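Local coordinates for 2-(acetamidomethylene)succinate hydrolase (Mesorhizobium loti, PDB 3KXP), which catalyses the last step of vitamin B6 degradation, hydrolysing (E)-2-(acetamidomethylene)succinate to succinic semialdehyde, acetate, ammonia and carbon dioxide, at residues A[112-116]-A[235-239]; A[57-61]-A[107-111]; A[65-71]-A[92-98]. The contacts are given in a common frame with arbitrary orientation. Residue numbers count along the deposited sequence, not the author numbering.

Interaction 1: A[112-116]-A[235-239]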
ATOM      1  N   GLU A 112     -37.285  -8.261   0.155  1.00 32.01           N
ATOM      2  CA  GLU A 112     -37.985  -7.730  -1.004  1.00 34.04           C
ATOM      3  C   GLU A 112     -37.280  -6.482  -1.532  1.00 33.85           C
ATOM      4  O   GLU A 112     -37.345  -6.187  -2.729  1.00 35.12           O
ATOM      5  CB  GLU A 112     -39.435  -7.405  -0.602  1.00 39.91           C
ATOM      6  CG  GLU A 112     -40.385  -7.057  -1.739  1.00 46.32           C
ATOM      7  CD  GLU A 112     -41.831  -6.880  -1.257  1.00 53.23           C
ATOM      8  OE1 GLU A 112     -42.086  -5.977  -0.420  1.00 55.57           O
ATOM      9  OE2 GLU A 112     -42.713  -7.648  -1.713  1.00 53.47           O
ATOM     10  N   THR A 113     -36.609  -5.749  -0.646  1.00 31.03           N
ATOM     11  CA  THR A 113     -35.899  -4.542  -1.055  1.00 30.27           C
ATOM     12  C   THR A 113     -34.747  -4.208  -0.100  1.00 28.43           C
ATOM     13  O   THR A 113     -34.426  -4.987   0.796  1.00 27.79           O
ATOM     14  CB  THR A 113     -36.866  -3.328  -1.137  1.00 31.61           C
ATOM     15  OG1 THR A 113     -36.310  -2.329  -2.005  1.00 31.93           O
ATOM     16  CG2 THR A 113     -37.097  -2.721   0.253  1.00 28.90           C
ATOM     17  N   GLY A 114     -34.129  -3.047  -0.301  1.00 28.36           N
ATOM     18  CA  GLY A 114     -33.021  -2.637   0.544  1.00 28.92           C
ATOM     19  C   GLY A 114     -31.688  -3.157   0.027  1.00 30.06           C
ATOM     20  O   GLY A 114     -30.982  -3.889   0.720  1.00 29.59           O
ATOM     21  N   TYR A 115     -31.335  -2.779  -1.196  1.00 28.83           N
ATOM     22  CA  TYR A 115     -30.085  -3.234  -1.776  1.00 28.81           C
ATOM     23  C   TYR A 115     -29.151  -2.097  -2.165  1.00 30.19           C
ATOM     24  O   TYR A 115     -28.448  -2.184  -3.166  1.00 30.32           O
ATOM     25  CB  TYR A 115     -30.369  -4.130  -2.981  1.00 25.38           C
ATOM     26  CG  TYR A 115     -31.020  -5.427  -2.581  1.00 24.16           C
ATOM     27  CD1 TYR A 115     -32.408  -5.548  -2.516  1.00 23.83           C
ATOM     28  CD2 TYR A 115     -30.243  -6.524  -2.206  1.00 24.78           C
ATOM     29  CE1 TYR A 115     -33.009  -6.741  -2.087  1.00 23.55           C
ATOM     30  CE2 TYR A 115     -30.824  -7.713  -1.773  1.00 22.47           C
ATOM     31  CZ  TYR A 115     -32.208  -7.819  -1.721  1.00 22.13           C
ATOM     32  OH  TYR A 115     -32.772  -9.016  -1.345  1.00 19.23           O
ATOM     33  N   GLU A 116     -29.144  -1.038  -1.362  1.00 30.07           N
ATOM     34  CA  GLU A 116     -28.286   0.102  -1.619  1.00 30.93           C
ATOM     35  C   GLU A 116     -27.018  -0.058  -0.803  1.00 31.13           C
ATOM     36  O   GLU A 116     -26.915  -0.973   0.013  1.00 31.88           O
ATOM     37  CB  GLU A 116     -28.993   1.397  -1.228  1.00 33.01           C
ATOM     38  CG  GLU A 116     -30.262   1.661  -2.011  1.00 38.64           C
ATOM     39  CD  GLU A 116     -30.005   1.818  -3.500  1.00 43.99           C
ATOM     40  OE1 GLU A 116     -29.387   2.832  -3.905  1.00 45.94           O
ATOM     41  OE2 GLU A 116     -30.421   0.922  -4.267  1.00 45.23           O
ATOM     42  N   ALA A 235     -33.237  -9.135  -6.417  1.00 24.41           N
ATOM     43  CA  ALA A 235     -32.148  -8.609  -5.589  1.00 26.13           C
ATOM     44  C   ALA A 235     -31.005  -8.101  -6.482  1.00 27.20           C
ATOM     45  O   ALA A 235     -30.424  -7.039  -6.227  1.00 26.00           O
ATOM     46  CB  ALA A 235     -31.628  -9.702  -4.627  1.00 23.07           C
HETATM   47  N   MSE A 236     -30.696  -8.865  -7.529  1.00 27.12           N
HETATM   48  CA  MSE A 236     -29.641  -8.492  -8.470  1.00 29.32           C
HETATM   49  C   MSE A 236     -29.961  -7.188  -9.199  1.00 28.11           C
HETATM   50  O   MSE A 236     -29.126  -6.285  -9.265  1.00 27.69           O
HETATM   51  CB  MSE A 236     -29.429  -9.599  -9.509  1.00 33.30           C
HETATM   52  CG  MSE A 236     -29.019 -10.928  -8.922  1.00 42.79           C
HETATM   53 SE   MSE A 236     -27.579 -10.726  -7.641  1.00 59.70          SE
HETATM   54  CE  MSE A 236     -28.616 -10.653  -5.998  1.00 53.17           C
ATOM     55  N   ALA A 237     -31.169  -7.106  -9.751  1.00 26.07           N
ATOM     56  CA  ALA A 237     -31.599  -5.924 -10.487  1.00 25.56           C
ATOM     57  C   ALA A 237     -31.502  -4.687  -9.612  1.00 24.36           C
ATOM     58  O   ALA A 237     -31.038  -3.642 -10.054  1.00 23.32           O
ATOM     59  CB  ALA A 237     -33.035  -6.103 -10.992  1.00 23.10           C
ATOM     60  N   GLN A 238     -31.933  -4.808  -8.364  1.00 24.51           N
ATOM     61  CA  GLN A 238     -31.878  -3.676  -7.451  1.00 26.98           C
ATOM     62  C   GLN A 238     -30.445  -3.359  -7.047  1.00 25.61           C
ATOM     63  O   GLN A 238     -30.079  -2.191  -6.919  1.00 26.19           O
ATOM     64  CB  GLN A 238     -32.721  -3.953  -6.208  1.00 27.90           C
ATOM     65  CG  GLN A 238     -34.198  -4.104  -6.513  1.00 30.41           C
ATOM     66  CD  GLN A 238     -35.013  -4.401  -5.279  1.00 32.15           C
ATOM     67  OE1 GLN A 238     -35.129  -3.565  -4.378  1.00 34.37           O
ATOM     68  NE2 GLN A 238     -35.577  -5.602  -5.223  1.00 31.00           N
ATOM     69  N   THR A 239     -29.638  -4.398  -6.844  1.00 23.81           N
ATOM     70  CA  THR A 239     -28.243  -4.207  -6.467  1.00 24.62           C
ATOM     71  C   THR A 239     -27.472  -3.520  -7.595  1.00 26.03           C
ATOM     72  O   THR A 239     -26.716  -2.579  -7.349  1.00 22.97           O
ATOM     73  CB  THR A 239     -27.571  -5.538  -6.156  1.00 22.85           C
ATOM     74  OG1 THR A 239     -28.216  -6.132  -5.028  1.00 27.94           O
ATOM     75  CG2 THR A 239     -26.109  -5.332  -5.844  1.00 20.26           C
TER
HETATM   76  O   HOH W   1     -26.092  -1.637  -4.496  1.00 23.57           O
HETATM   77  O   HOH W   2     -33.031  -1.447  -2.687  1.00 49.26           O
HETATM   78  O   HOH W   3     -31.621  -0.301  -6.022  1.00 36.84           O
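In this alpha/beta-hydrolase fold, the loop 112-116, which leads from strand 96-100 into helix 117-131, packs against helix 233-242, an element inserted between the core strands 159-165 and 258-263. A235 opens the helical segment by lying over the Y115 ring: its CA sits 4.0 Å from the ring centroid, only 12° off the normal, a CH-pi contact, and its CB reaches Y115 CZ at 3.5 Å. Y115 OH is hydrogen-bonded to P111 O, just before the segment. M236 turns from the loop and touches H105 and N184 instead. Q238, one helical turn after A235, brings the polar grip. Its amide bonds two neighbouring residues at once, NE2 donating to E112 O (3.1 Å, nearly linear at 174°) and OE1 accepting from T113 OG1 (2.9 Å), so the side chain reads a backbone carbonyl and a hydroxyl together. The backbone of Q238 is tied in by water 3, which donates to Q238 O (2.6 Å) and to E116 OE2 (2.5 Å). Between T113 and Y115 the loop passes through G114, whose phi/psi of 88/60 would press a CB against the preceding carbonyl. T239 closes the segment beside Y115, with OG1 3.5 Å from Y115 CD2; that hydroxyl donates to A235 O (2.7 Å) and also pairs with Y120. The T239 side chain lies about 4 Å from those of I77 and L143, both chloride-binding residues, so the contact borders the anion site. Water 1 spans the remaining backbone gap, donating to Y115 O at 2.8 Å and to T239 O at 3.1 Å.

Interaction 2: A[57-61]-A[107-111]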
ATOM      1  N   ARG A  57     -30.956  -7.512  12.066  1.00 35.70           N
ATOM      2  CA  ARG A  57     -31.573  -6.895  10.902  1.00 35.25           C
ATOM      3  C   ARG A  57     -31.806  -7.901   9.783  1.00 34.96           C
ATOM      4  O   ARG A  57     -32.637  -7.675   8.906  1.00 36.21           O
ATOM      5  CB  ARG A  57     -30.699  -5.728  10.411  1.00 35.06           C
ATOM      6  CG  ARG A  57     -29.202  -6.031  10.398  1.00 34.99           C
ATOM      7  CD  ARG A  57     -28.343  -4.808  10.033  1.00 34.77           C
ATOM      8  NE  ARG A  57     -28.453  -4.439   8.621  1.00 33.55           N
ATOM      9  CZ  ARG A  57     -29.208  -3.450   8.161  1.00 32.25           C
ATOM     10  NH1 ARG A  57     -29.924  -2.715   8.998  1.00 32.50           N
ATOM     11  NH2 ARG A  57     -29.253  -3.199   6.859  1.00 32.57           N
ATOM     12  N   ILE A  58     -31.088  -9.020   9.826  1.00 33.66           N
ATOM     13  CA  ILE A  58     -31.216 -10.050   8.798  1.00 32.67           C
ATOM     14  C   ILE A  58     -30.356 -11.252   9.178  1.00 32.38           C
ATOM     15  O   ILE A  58     -29.591 -11.191  10.138  1.00 32.74           O
ATOM     16  CB  ILE A  58     -30.756  -9.504   7.408  1.00 32.54           C
ATOM     17  CG1 ILE A  58     -30.977 -10.553   6.320  1.00 33.06           C
ATOM     18  CG2 ILE A  58     -29.280  -9.117   7.453  1.00 30.14           C
ATOM     19  CD1 ILE A  58     -30.668 -10.062   4.918  1.00 34.66           C
ATOM     20  N   THR A  59     -30.495 -12.345   8.435  1.00 30.82           N
ATOM     21  CA  THR A  59     -29.705 -13.542   8.687  1.00 29.92           C
ATOM     22  C   THR A  59     -28.817 -13.779   7.470  1.00 29.29           C
ATOM     23  O   THR A  59     -29.289 -13.752   6.325  1.00 26.86           O
ATOM     24  CB  THR A  59     -30.613 -14.778   8.924  1.00 33.48           C
ATOM     25  OG1 THR A  59     -31.423 -14.555  10.089  1.00 32.55           O
ATOM     26  CG2 THR A  59     -29.769 -16.046   9.128  1.00 31.29           C
ATOM     27  N   LEU A  60     -27.528 -14.011   7.719  1.00 27.37           N
ATOM     28  CA  LEU A  60     -26.573 -14.226   6.639  1.00 26.25           C
ATOM     29  C   LEU A  60     -25.861 -15.558   6.755  1.00 26.59           C
ATOM     30  O   LEU A  60     -25.628 -16.042   7.855  1.00 28.91           O
ATOM     31  CB  LEU A  60     -25.524 -13.112   6.640  1.00 23.70           C
ATOM     32  CG  LEU A  60     -26.031 -11.681   6.468  1.00 24.32           C
ATOM     33  CD1 LEU A  60     -24.878 -10.697   6.633  1.00 25.91           C
ATOM     34  CD2 LEU A  60     -26.677 -11.534   5.103  1.00 22.68           C
ATOM     35  N   ASN A  61     -25.515 -16.149   5.615  1.00 25.67           N
ATOM     36  CA  ASN A  61     -24.783 -17.411   5.602  1.00 25.27           C
ATOM     37  C   ASN A  61     -23.292 -17.077   5.522  1.00 26.85           C
ATOM     38  O   ASN A  61     -22.899 -16.168   4.787  1.00 26.85           O
ATOM     39  CB  ASN A  61     -25.179 -18.256   4.389  1.00 22.53           C
ATOM     40  CG  ASN A  61     -24.475 -19.599   4.366  1.00 22.85           C
ATOM     41  OD1 ASN A  61     -24.602 -20.383   5.300  1.00 20.99           O
ATOM     42  ND2 ASN A  61     -23.722 -19.870   3.296  1.00 19.44           N
ATOM     43  N   LEU A 107     -26.807 -18.469   0.322  1.00 28.30           N
ATOM     44  CA  LEU A 107     -27.768 -19.029   1.255  1.00 26.75           C
ATOM     45  C   LEU A 107     -28.187 -18.035   2.324  1.00 26.46           C
ATOM     46  O   LEU A 107     -28.552 -18.421   3.430  1.00 24.78           O
ATOM     47  CB  LEU A 107     -27.193 -20.291   1.908  1.00 25.31           C
ATOM     48  CG  LEU A 107     -26.981 -21.497   0.976  1.00 27.81           C
ATOM     49  CD1 LEU A 107     -26.570 -22.726   1.792  1.00 25.01           C
ATOM     50  CD2 LEU A 107     -28.265 -21.791   0.208  1.00 24.56           C
ATOM     51  N   SER A 108     -28.142 -16.753   1.983  1.00 26.06           N
ATOM     52  CA  SER A 108     -28.533 -15.707   2.917  1.00 25.79           C
ATOM     53  C   SER A 108     -29.955 -15.225   2.639  1.00 26.74           C
ATOM     54  O   SER A 108     -30.545 -15.561   1.612  1.00 27.74           O
ATOM     55  CB  SER A 108     -27.552 -14.539   2.827  1.00 24.53           C
ATOM     56  OG  SER A 108     -26.260 -14.958   3.224  1.00 22.49           O
ATOM     57  N   ASP A 109     -30.510 -14.446   3.562  1.00 28.39           N
ATOM     58  CA  ASP A 109     -31.860 -13.929   3.388  1.00 29.80           C
ATOM     59  C   ASP A 109     -31.927 -13.078   2.132  1.00 29.81           C
ATOM     60  O   ASP A 109     -30.928 -12.499   1.709  1.00 29.36           O
ATOM     61  CB  ASP A 109     -32.279 -13.088   4.602  1.00 30.43           C
ATOM     62  CG  ASP A 109     -32.664 -13.940   5.795  1.00 30.98           C
ATOM     63  OD1 ASP A 109     -32.700 -15.183   5.651  1.00 28.34           O
ATOM     64  OD2 ASP A 109     -32.941 -13.364   6.870  1.00 31.18           O
ATOM     65  N   LYS A 110     -33.112 -13.003   1.543  1.00 29.77           N
ATOM     66  CA  LYS A 110     -33.306 -12.232   0.329  1.00 29.98           C
ATOM     67  C   LYS A 110     -34.526 -11.320   0.439  1.00 30.22           C
ATOM     68  O   LYS A 110     -35.570 -11.577  -0.159  1.00 29.55           O
ATOM     69  CB  LYS A 110     -33.439 -13.190  -0.851  1.00 29.77           C
ATOM     70  CG  LYS A 110     -32.253 -14.136  -0.941  1.00 31.38           C
ATOM     71  CD  LYS A 110     -32.346 -15.068  -2.117  1.00 31.30           C
ATOM     72  CE  LYS A 110     -31.080 -15.892  -2.221  1.00 29.59           C
ATOM     73  NZ  LYS A 110     -30.808 -16.609  -0.955  1.00 29.11           N
ATOM     74  N   PRO A 111     -34.400 -10.237   1.217  1.00 30.26           N
ATOM     75  CA  PRO A 111     -35.499  -9.289   1.402  1.00 29.64           C
ATOM     76  C   PRO A 111     -36.060  -8.768   0.089  1.00 31.04           C
ATOM     77  O   PRO A 111     -35.404  -8.830  -0.948  1.00 29.59           O
ATOM     78  CB  PRO A 111     -34.870  -8.190   2.259  1.00 29.74           C
ATOM     79  CG  PRO A 111     -33.401  -8.294   1.942  1.00 29.72           C
ATOM     80  CD  PRO A 111     -33.196  -9.782   1.931  1.00 29.36           C
TER
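Three hydrogen bonds join the start of strand 59-65 to the loop 107-111, which runs nearly antiparallel to it (162°). T59 is served at both backbone atoms: its N donates to D109 OD2 (3.1 Å) and its O accepts from D109 N (3.1 Å, 168°). The other carboxylate oxygen, D109 OD1, forms a salt bridge with R52. Two residues after T59, N61 N donates to a side chain rather than a carbonyl, S108 OG (2.8 Å, 178°), which is also bonded to D101 O. N61 ND2 goes to D101 as well, L107 O is taken by R52, and S108 O receives K110 NZ (2.8 Å). Beside these bonds, I58 CG1 meets D109 CB at 3.3 Å and I58 CD1 meets P111 CD at 3.9 Å. Such pairing, partly backbone and partly side chain, fastens a long connection leaving strand 96-100 to the neighbouring antiparallel strand, next to the outermost strand 49-54, of an alpha/beta-hydrolase sheet.

Interaction 3: A[65-71]-A[92-98]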
ATOM      1  N   LYS A  65     -13.231 -20.453   9.164  1.00 35.12           N
ATOM      2  CA  LYS A  65     -12.051 -21.288   9.314  1.00 33.86           C
ATOM      3  C   LYS A  65     -10.892 -20.501   9.917  1.00 33.74           C
ATOM      4  O   LYS A  65     -10.766 -19.298   9.704  1.00 33.04           O
ATOM      5  CB  LYS A  65     -11.629 -21.881   7.970  1.00 33.34           C
ATOM      6  CG  LYS A  65     -10.422 -22.797   8.075  1.00 35.67           C
ATOM      7  CD  LYS A  65     -10.094 -23.473   6.760  1.00 35.61           C
ATOM      8  CE  LYS A  65      -8.864 -24.340   6.919  1.00 36.67           C
ATOM      9  NZ  LYS A  65      -9.024 -25.243   8.087  1.00 38.73           N
ATOM     10  N   GLY A  66     -10.056 -21.193  10.683  1.00 34.21           N
ATOM     11  CA  GLY A  66      -8.907 -20.557  11.300  1.00 34.21           C
ATOM     12  C   GLY A  66      -9.167 -19.857  12.621  1.00 34.76           C
ATOM     13  O   GLY A  66     -10.256 -19.931  13.192  1.00 34.86           O
ATOM     14  N   SER A  67      -8.138 -19.175  13.109  1.00 36.50           N
ATOM     15  CA  SER A  67      -8.212 -18.429  14.361  1.00 37.93           C
ATOM     16  C   SER A  67      -7.272 -17.232  14.260  1.00 37.17           C
ATOM     17  O   SER A  67      -6.329 -17.236  13.469  1.00 36.29           O
ATOM     18  CB  SER A  67      -7.788 -19.318  15.533  1.00 39.04           C
ATOM     19  OG  SER A  67      -6.476 -19.810  15.329  1.00 39.81           O
ATOM     20  N   GLY A  68      -7.526 -16.211  15.068  1.00 37.09           N
ATOM     21  CA  GLY A  68      -6.692 -15.025  15.035  1.00 34.66           C
ATOM     22  C   GLY A  68      -7.566 -13.830  14.729  1.00 33.75           C
ATOM     23  O   GLY A  68      -8.792 -13.952  14.750  1.00 32.70           O
ATOM     24  N   PRO A  69      -6.978 -12.657  14.447  1.00 32.50           N
ATOM     25  CA  PRO A  69      -7.781 -11.471  14.142  1.00 31.90           C
ATOM     26  C   PRO A  69      -8.820 -11.780  13.062  1.00 31.47           C
ATOM     27  O   PRO A  69      -8.606 -12.636  12.200  1.00 29.99           O
ATOM     28  CB  PRO A  69      -6.734 -10.462  13.678  1.00 33.01           C
ATOM     29  CG  PRO A  69      -5.533 -10.847  14.486  1.00 31.92           C
ATOM     30  CD  PRO A  69      -5.540 -12.352  14.368  1.00 32.31           C
ATOM     31  N   LEU A  70      -9.945 -11.080  13.111  1.00 31.24           N
ATOM     32  CA  LEU A  70     -11.009 -11.305  12.153  1.00 32.10           C
ATOM     33  C   LEU A  70     -10.772 -10.674  10.780  1.00 33.84           C
ATOM     34  O   LEU A  70     -10.378  -9.511  10.669  1.00 31.48           O
ATOM     35  CB  LEU A  70     -12.327 -10.792  12.723  1.00 32.32           C
ATOM     36  CG  LEU A  70     -13.565 -11.031  11.855  1.00 34.26           C
ATOM     37  CD1 LEU A  70     -13.794 -12.534  11.694  1.00 33.45           C
ATOM     38  CD2 LEU A  70     -14.775 -10.358  12.498  1.00 32.61           C
HETATM   39  N   MSE A  71     -11.022 -11.460   9.736  1.00 35.00           N
HETATM   40  CA  MSE A  71     -10.877 -10.997   8.363  1.00 34.47           C
HETATM   41  C   MSE A  71     -12.088 -11.477   7.567  1.00 32.25           C
HETATM   42  O   MSE A  71     -12.251 -12.675   7.330  1.00 30.14           O
HETATM   43  CB  MSE A  71      -9.598 -11.548   7.752  1.00 38.23           C
HETATM   44  CG  MSE A  71      -9.247 -10.907   6.432  1.00 47.25           C
HETATM   45 SE   MSE A  71      -7.521 -11.492   5.786  1.00 64.15          SE
HETATM   46  CE  MSE A  71      -6.393 -10.392   6.914  1.00 56.57           C
ATOM     47  N   SER A  92      -5.682 -18.648   6.913  1.00 41.03           N
ATOM     48  CA  SER A  92      -6.345 -19.270   8.065  1.00 43.22           C
ATOM     49  C   SER A  92      -5.497 -19.516   9.306  1.00 43.25           C
ATOM     50  O   SER A  92      -5.995 -19.425  10.430  1.00 42.25           O
ATOM     51  CB  SER A  92      -6.988 -20.590   7.644  1.00 44.68           C
ATOM     52  OG  SER A  92      -8.098 -20.355   6.801  1.00 50.86           O
ATOM     53  N   ASP A  93      -4.225 -19.843   9.107  1.00 42.97           N
ATOM     54  CA  ASP A  93      -3.342 -20.095  10.231  1.00 43.40           C
ATOM     55  C   ASP A  93      -3.056 -18.852  11.074  1.00 42.29           C
ATOM     56  O   ASP A  93      -2.682 -18.973  12.237  1.00 43.43           O
ATOM     57  CB  ASP A  93      -2.027 -20.709   9.737  1.00 45.89           C
ATOM     58  CG  ASP A  93      -1.621 -20.205   8.359  1.00 51.50           C
ATOM     59  OD1 ASP A  93      -1.407 -18.984   8.188  1.00 51.91           O
ATOM     60  OD2 ASP A  93      -1.513 -21.047   7.438  1.00 55.95           O
ATOM     61  N   ARG A  94      -3.264 -17.665  10.504  1.00 40.14           N
ATOM     62  CA  ARG A  94      -2.991 -16.409  11.212  1.00 37.86           C
ATOM     63  C   ARG A  94      -4.232 -15.560  11.476  1.00 35.92           C
ATOM     64  O   ARG A  94      -4.211 -14.680  12.338  1.00 36.60           O
ATOM     65  CB  ARG A  94      -1.993 -15.565  10.414  1.00 38.50           C
ATOM     66  CG  ARG A  94      -0.721 -16.293  10.000  1.00 39.70           C
ATOM     67  CD  ARG A  94      -0.120 -15.636   8.761  1.00 39.79           C
ATOM     68  NE  ARG A  94      -0.004 -14.194   8.948  1.00 41.26           N
ATOM     69  CZ  ARG A  94       0.175 -13.314   7.970  1.00 39.11           C
ATOM     70  NH1 ARG A  94       0.266 -13.705   6.707  1.00 37.60           N
ATOM     71  NH2 ARG A  94       0.243 -12.029   8.266  1.00 40.29           N
ATOM     72  N   PHE A  95      -5.297 -15.795  10.715  1.00 31.81           N
ATOM     73  CA  PHE A  95      -6.527 -15.034  10.909  1.00 29.73           C
ATOM     74  C   PHE A  95      -7.758 -15.934  10.902  1.00 28.93           C
ATOM     75  O   PHE A  95      -7.734 -17.050  10.373  1.00 25.39           O
ATOM     76  CB  PHE A  95      -6.750 -13.991   9.798  1.00 29.59           C
ATOM     77  CG  PHE A  95      -5.594 -13.062   9.563  1.00 27.97           C
ATOM     78  CD1 PHE A  95      -4.544 -13.434   8.728  1.00 25.44           C
ATOM     79  CD2 PHE A  95      -5.575 -11.798  10.140  1.00 26.17           C
ATOM     80  CE1 PHE A  95      -3.497 -12.563   8.469  1.00 24.47           C
ATOM     81  CE2 PHE A  95      -4.528 -10.917   9.888  1.00 26.22           C
ATOM     82  CZ  PHE A  95      -3.489 -11.299   9.051  1.00 24.82           C
ATOM     83  N   THR A  96      -8.829 -15.427  11.506  1.00 28.24           N
ATOM     84  CA  THR A  96     -10.112 -16.115  11.510  1.00 28.04           C
ATOM     85  C   THR A  96     -10.753 -15.581  10.225  1.00 27.12           C
ATOM     86  O   THR A  96     -11.286 -14.468  10.197  1.00 27.59           O
ATOM     87  CB  THR A  96     -10.988 -15.704  12.723  1.00 28.49           C
ATOM     88  OG1 THR A  96     -10.369 -16.147  13.941  1.00 31.94           O
ATOM     89  CG2 THR A  96     -12.376 -16.325  12.613  1.00 27.69           C
ATOM     90  N   THR A  97     -10.656 -16.362   9.156  1.00 26.78           N
ATOM     91  CA  THR A  97     -11.201 -15.973   7.864  1.00 26.47           C
ATOM     92  C   THR A  97     -12.657 -16.393   7.703  1.00 28.20           C
ATOM     93  O   THR A  97     -12.996 -17.573   7.828  1.00 29.81           O
ATOM     94  CB  THR A  97     -10.393 -16.602   6.713  1.00 26.48           C
ATOM     95  OG1 THR A  97     -10.519 -18.029   6.764  1.00 25.30           O
ATOM     96  CG2 THR A  97      -8.924 -16.228   6.830  1.00 25.47           C
ATOM     97  N   ILE A  98     -13.517 -15.424   7.410  1.00 27.55           N
ATOM     98  CA  ILE A  98     -14.930 -15.699   7.223  1.00 26.19           C
ATOM     99  C   ILE A  98     -15.446 -15.024   5.957  1.00 27.32           C
ATOM    100  O   ILE A  98     -15.330 -13.806   5.800  1.00 28.39           O
ATOM    101  CB  ILE A  98     -15.767 -15.207   8.432  1.00 24.25           C
ATOM    102  CG1 ILE A  98     -15.323 -15.943   9.707  1.00 26.14           C
ATOM    103  CG2 ILE A  98     -17.242 -15.459   8.173  1.00 23.94           C
ATOM    104  CD1 ILE A  98     -16.112 -15.590  10.975  1.00 20.37           C
TER
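A Met-aromatic contact forms the apolar centre where strands 70-74 and 96-100 begin side by side in the alpha/beta-hydrolase sheet. The CE methyl of M71, a selenomethionine, lies over the face of F95, 3.5 Å from the ring centroid and 10° off the normal, with SE 4.7 Å from that centroid; I312 of helix 301-313 touches both side chains. P69 CB packs 4.0 Å from F95 CD2. On the other sheet face, L70 CD1 meets I98 CD1 at 3.9 Å. Around this centre the two strands pair in parallel, as expected for the strands of a beta-alpha-beta unit: T96 N donates to P69 O (2.9 Å), M71 N to T96 O (3.1 Å) and I98 N to M71 O (3.0 Å). The opposite edge of strand 96-100 faces the end of strand 59-65, where K65 and T97 make an antiparallel hydrogen-bonded pair, T97 N to K65 O at 3.0 Å and K65 N to T97 O a weak 3.2 Å. The chain 65-71 therefore passes from one side of strand 96-100 to the other, looping over its start. Both glycines of this crossing have little choice: a CB on G66 would clash with S92 O and F95 O, and one on G68 with R94 O, besides their positive phi. Further out, S67 N makes a weak bond to S92 O (3.4 Å), while R94 turns away to D313 in a salt bridge. The crossing loop is also pinned by a side chain, T96 OG1 donating to G68 O at 2.8 Å.

In the fold
From the N terminus, strand 59-65 enters interaction 2 at its start and interaction 3 at its end. Interaction 3 closes first, when the chain returns through helix 85-89 to strand 96-100; it is enclosed by the longer loop that interaction 2 completes at 107-111. The chain then runs straight on into 112-116, and interaction 1 waits until helix 233-242, more than a hundred residues later, so it follows the other two in series. Interactions 1 and 2 touch, Y115 OH lying 3.4 Å from K110 C, and join the 107-116 connection to sheet and inserted helix. Interaction 3 lies across the chain's centre from interaction 1, about 18 Å between nearest atoms.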